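Local coordinates for single-stranded DNA-binding protein DdrB (Deinococcus radiodurans, PDB 4NOE) that binds single-stranded DNA and assists the accurate annealing of complementary strands, probably as part of the response to DNA damage, at residues G110-V113 with S114-Q117. Sequence-based numbering, arbitrary orientation.
Sequences GAKV and SDPQ. With nucleotides of chain F.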
loop_
_atom_site.group_PDB
_atom_site.type_symbol
_atom_site.label_atom_id
_atom_site.label_comp_id
_atom_site.label_asym_id
_atom_site.label_seq_id
_atom_site.Cartn_x
_atom_site.Cartn_y
_atom_site.Cartn_z
ATOM N N GLY E 110 8.805 -7.802 -20.496
ATOM C CA GLY E 110 7.659 -7.699 -19.618
ATOM C C GLY E 110 8.043 -8.135 -18.216
ATOM O O GLY E 110 8.885 -9.020 -18.040
ATOM N N ALA E 111 7.440 -7.507 -17.213
ATOM C CA ALA E 111 7.702 -7.874 -15.824
ATOM C C ALA E 111 7.214 -9.295 -15.581
ATOM O O ALA E 111 6.215 -9.724 -16.164
ATOM C CB ALA E 111 7.004 -6.915 -14.881
ATOM N N LYS E 112 7.928 -10.015 -14.725
ATOM C CA LYS E 112 7.516 -11.346 -14.293
ATOM C C LYS E 112 6.923 -11.241 -12.904
ATOM O O LYS E 112 7.118 -10.229 -12.213
ATOM C CB LYS E 112 8.721 -12.292 -14.280
ATOM C CG LYS E 112 9.302 -12.507 -15.675
ATOM C CD LYS E 112 10.610 -13.288 -15.672
ATOM C CE LYS E 112 11.173 -13.327 -17.096
ATOM N NZ LYS E 112 12.120 -14.445 -17.329
ATOM N N VAL E 113 6.211 -12.279 -12.481
ATOM C CA VAL E 113 5.635 -12.270 -11.132
ATOM C C VAL E 113 6.729 -12.074 -10.068
ATOM O O VAL E 113 6.508 -11.431 -9.050
ATOM C CB VAL E 113 4.781 -13.539 -10.859
ATOM C CG1 VAL E 113 5.668 -14.767 -10.649
ATOM C CG2 VAL E 113 3.895 -13.330 -9.656
ATOM N N SER E 114 7.930 -12.578 -10.331
ATOM C CA SER E 114 9.003 -12.479 -9.351
ATOM C C SER E 114 9.758 -11.144 -9.349
ATOM O O SER E 114 10.554 -10.900 -8.440
ATOM C CB SER E 114 9.971 -13.652 -9.506
ATOM O OG SER E 114 10.467 -13.753 -10.837
ATOM N N ASP E 115 9.517 -10.280 -10.339
ATOM C CA ASP E 115 10.185 -8.964 -10.351
ATOM C C ASP E 115 9.674 -8.050 -9.236
ATOM O O ASP E 115 8.472 -7.820 -9.114
ATOM C CB ASP E 115 10.029 -8.247 -11.702
ATOM C CG ASP E 115 10.808 -8.926 -12.823
ATOM O OD1 ASP E 115 11.976 -9.318 -12.589
ATOM O OD2 ASP E 115 10.256 -9.059 -13.943
ATOM N N PRO E 116 10.600 -7.506 -8.442
ATOM C CA PRO E 116 10.259 -6.560 -7.373
ATOM C C PRO E 116 9.722 -5.289 -7.978
ATOM O O PRO E 116 9.903 -5.051 -9.181
ATOM C CB PRO E 116 11.607 -6.282 -6.698
ATOM C CG PRO E 116 12.630 -6.553 -7.752
ATOM C CD PRO E 116 12.056 -7.660 -8.620
ATOM N N GLN E 117 9.075 -4.476 -7.157
ATOM C CA GLN E 117 8.311 -3.335 -7.640
ATOM C C GLN E 117 9.225 -2.283 -8.245
ATOM O O GLN E 117 8.914 -1.700 -9.285
ATOM C CB GLN E 117 7.500 -2.733 -6.484
ATOM P P DG F 29 6.825 -11.138 -21.947
ATOM O OP1 DG F 29 8.083 -10.517 -22.270
ATOM O OP2 DG F 29 6.165 -11.984 -22.885
ATOM O "O5'" DG F 29 6.933 -11.999 -20.626
ATOM C "C5'" DG F 29 6.683 -11.409 -19.351
ATOM C "C4'" DG F 29 6.023 -12.386 -18.406
ATOM O "O4'" DG F 29 4.631 -12.504 -18.744
ATOM C "C3'" DG F 29 6.592 -13.805 -18.419
ATOM O "O3'" DG F 29 6.462 -14.499 -17.182
ATOM C "C2'" DG F 29 5.690 -14.516 -19.395
ATOM C "C1'" DG F 29 4.357 -13.806 -19.228
ATOM N N9 DG F 29 3.663 -13.677 -20.498
ATOM C C8 DG F 29 4.174 -13.944 -21.741
ATOM N N7 DG F 29 3.315 -13.755 -22.701
ATOM C C5 DG F 29 2.161 -13.355 -22.048
ATOM C C6 DG F 29 0.893 -13.009 -22.564
ATOM O O6 DG F 29 0.523 -12.980 -23.737
ATOM N N1 DG F 29 0.014 -12.652 -21.553
ATOM C C2 DG F 29 0.317 -12.627 -20.219
ATOM N N2 DG F 29 -0.665 -12.251 -19.401
ATOM N N3 DG F 29 1.489 -12.963 -19.724
ATOM C C4 DG F 29 2.361 -13.304 -20.688
ATOM P P DC F 30 7.357 -15.772 -16.848
ATOM O OP1 DC F 30 7.508 -15.769 -15.423
ATOM O OP2 DC F 30 8.486 -15.801 -17.721
ATOM O "O5'" DC F 30 6.555 -17.028 -17.396
ATOM C "C5'" DC F 30 5.623 -17.725 -16.579
ATOM C "C4'" DC F 30 4.485 -16.812 -16.198
ATOM O "O4'" DC F 30 3.983 -16.202 -17.403
ATOM C "C3'" DC F 30 3.274 -17.531 -15.623
ATOM O "O3'" DC F 30 2.492 -16.516 -15.008
ATOM C "C2'" DC F 30 2.551 -17.961 -16.877
ATOM C "C1'" DC F 30 2.694 -16.702 -17.677
ATOM N N1 DC F 30 2.516 -16.768 -19.126
ATOM C C2 DC F 30 1.234 -16.592 -19.635
ATOM O O2 DC F 30 0.291 -16.454 -18.849
ATOM N N3 DC F 30 1.050 -16.599 -20.969
ATOM C C4 DC F 30 2.090 -16.757 -21.785
ATOM N N4 DC F 30 1.858 -16.752 -23.094
ATOM C C5 DC F 30 3.411 -16.931 -21.293
ATOM C C6 DC F 30 3.579 -16.917 -19.970
ATOM P P DC F 28 6.119 -7.677 -25.958
ATOM O OP1 DC F 28 7.489 -7.947 -25.644
ATOM O OP2 DC F 28 5.504 -8.479 -26.959
ATOM O "O5'" DC F 28 5.232 -7.804 -24.652
ATOM C "C5'" DC F 28 5.724 -7.459 -23.375
ATOM C "C4'" DC F 28 4.860 -8.081 -22.310
ATOM O "O4'" DC F 28 3.510 -7.631 -22.467
ATOM C "C3'" DC F 28 4.794 -9.594 -22.365
ATOM O "O3'" DC F 28 5.834 -10.026 -21.515
ATOM C "C2'" DC F 28 3.412 -9.896 -21.819
ATOM C "C1'" DC F 28 2.598 -8.638 -22.107
ATOM N N1 DC F 28 1.605 -8.729 -23.186
ATOM C C2 DC F 28 0.296 -8.306 -22.944
ATOM O O2 DC F 28 -0.009 -7.922 -21.812
ATOM N N3 DC F 28 -0.606 -8.345 -23.945
ATOM C C4 DC F 28 -0.237 -8.759 -25.155
ATOM N N4 DC F 28 -1.160 -8.783 -26.112
ATOM C C5 DC F 28 1.095 -9.171 -25.436
ATOM C C6 DC F 28 1.976 -9.134 -24.434
#
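From Lys112 to Asp115 the backbone folds into a type I beta turn with Val113 and Ser114 at its corners, closed by the bond from Asp115 N to Lys112 O (3.0 Å). The aspartate also reaches back across the turn: OD2 accepts the amide hydrogen of Lys112 at 2.6 Å from Lys112 N, in an almost straight bond (173°) that meets OD2 on its anti side, tilted 34° out of the carboxylate plane. CG of Asp115 lies beside its own backbone N (chi1 -69°), which turns the carboxylate back toward the first residue of the turn. One residue thus grips both the N-H and the C=O of Lys112, and OD2 also rests 3.4 Å from Ala111 CA. Arg109 forms a salt bridge to the same oxygen, so two donors meet at OD2. With an alanine at this position, the amide of Lys112 and the guanidinium of Arg109 would probably lose their shared acceptor, and the turn would be less firmly set. The Lys112 side chain leads away from the turn, crosswise to the run of the phosphates. Its extended chain passes the phosphate of DC30 of chain F, CE lying 3.7 Å from DC30 OP2, while NZ is hydrogen-bonded to His84. Before the turn, Gly110 N gives a weak bond to OP1 of DG29 of chain F (3.3 Å), and CA of Gly110 lies 3.5 Å from O3' of DC28 of chain F. The whole is a beta turn braced by an aspartate side chain, carried on the loop after strand 104-110 and set against the sugar-phosphate backbone of single-stranded DNA.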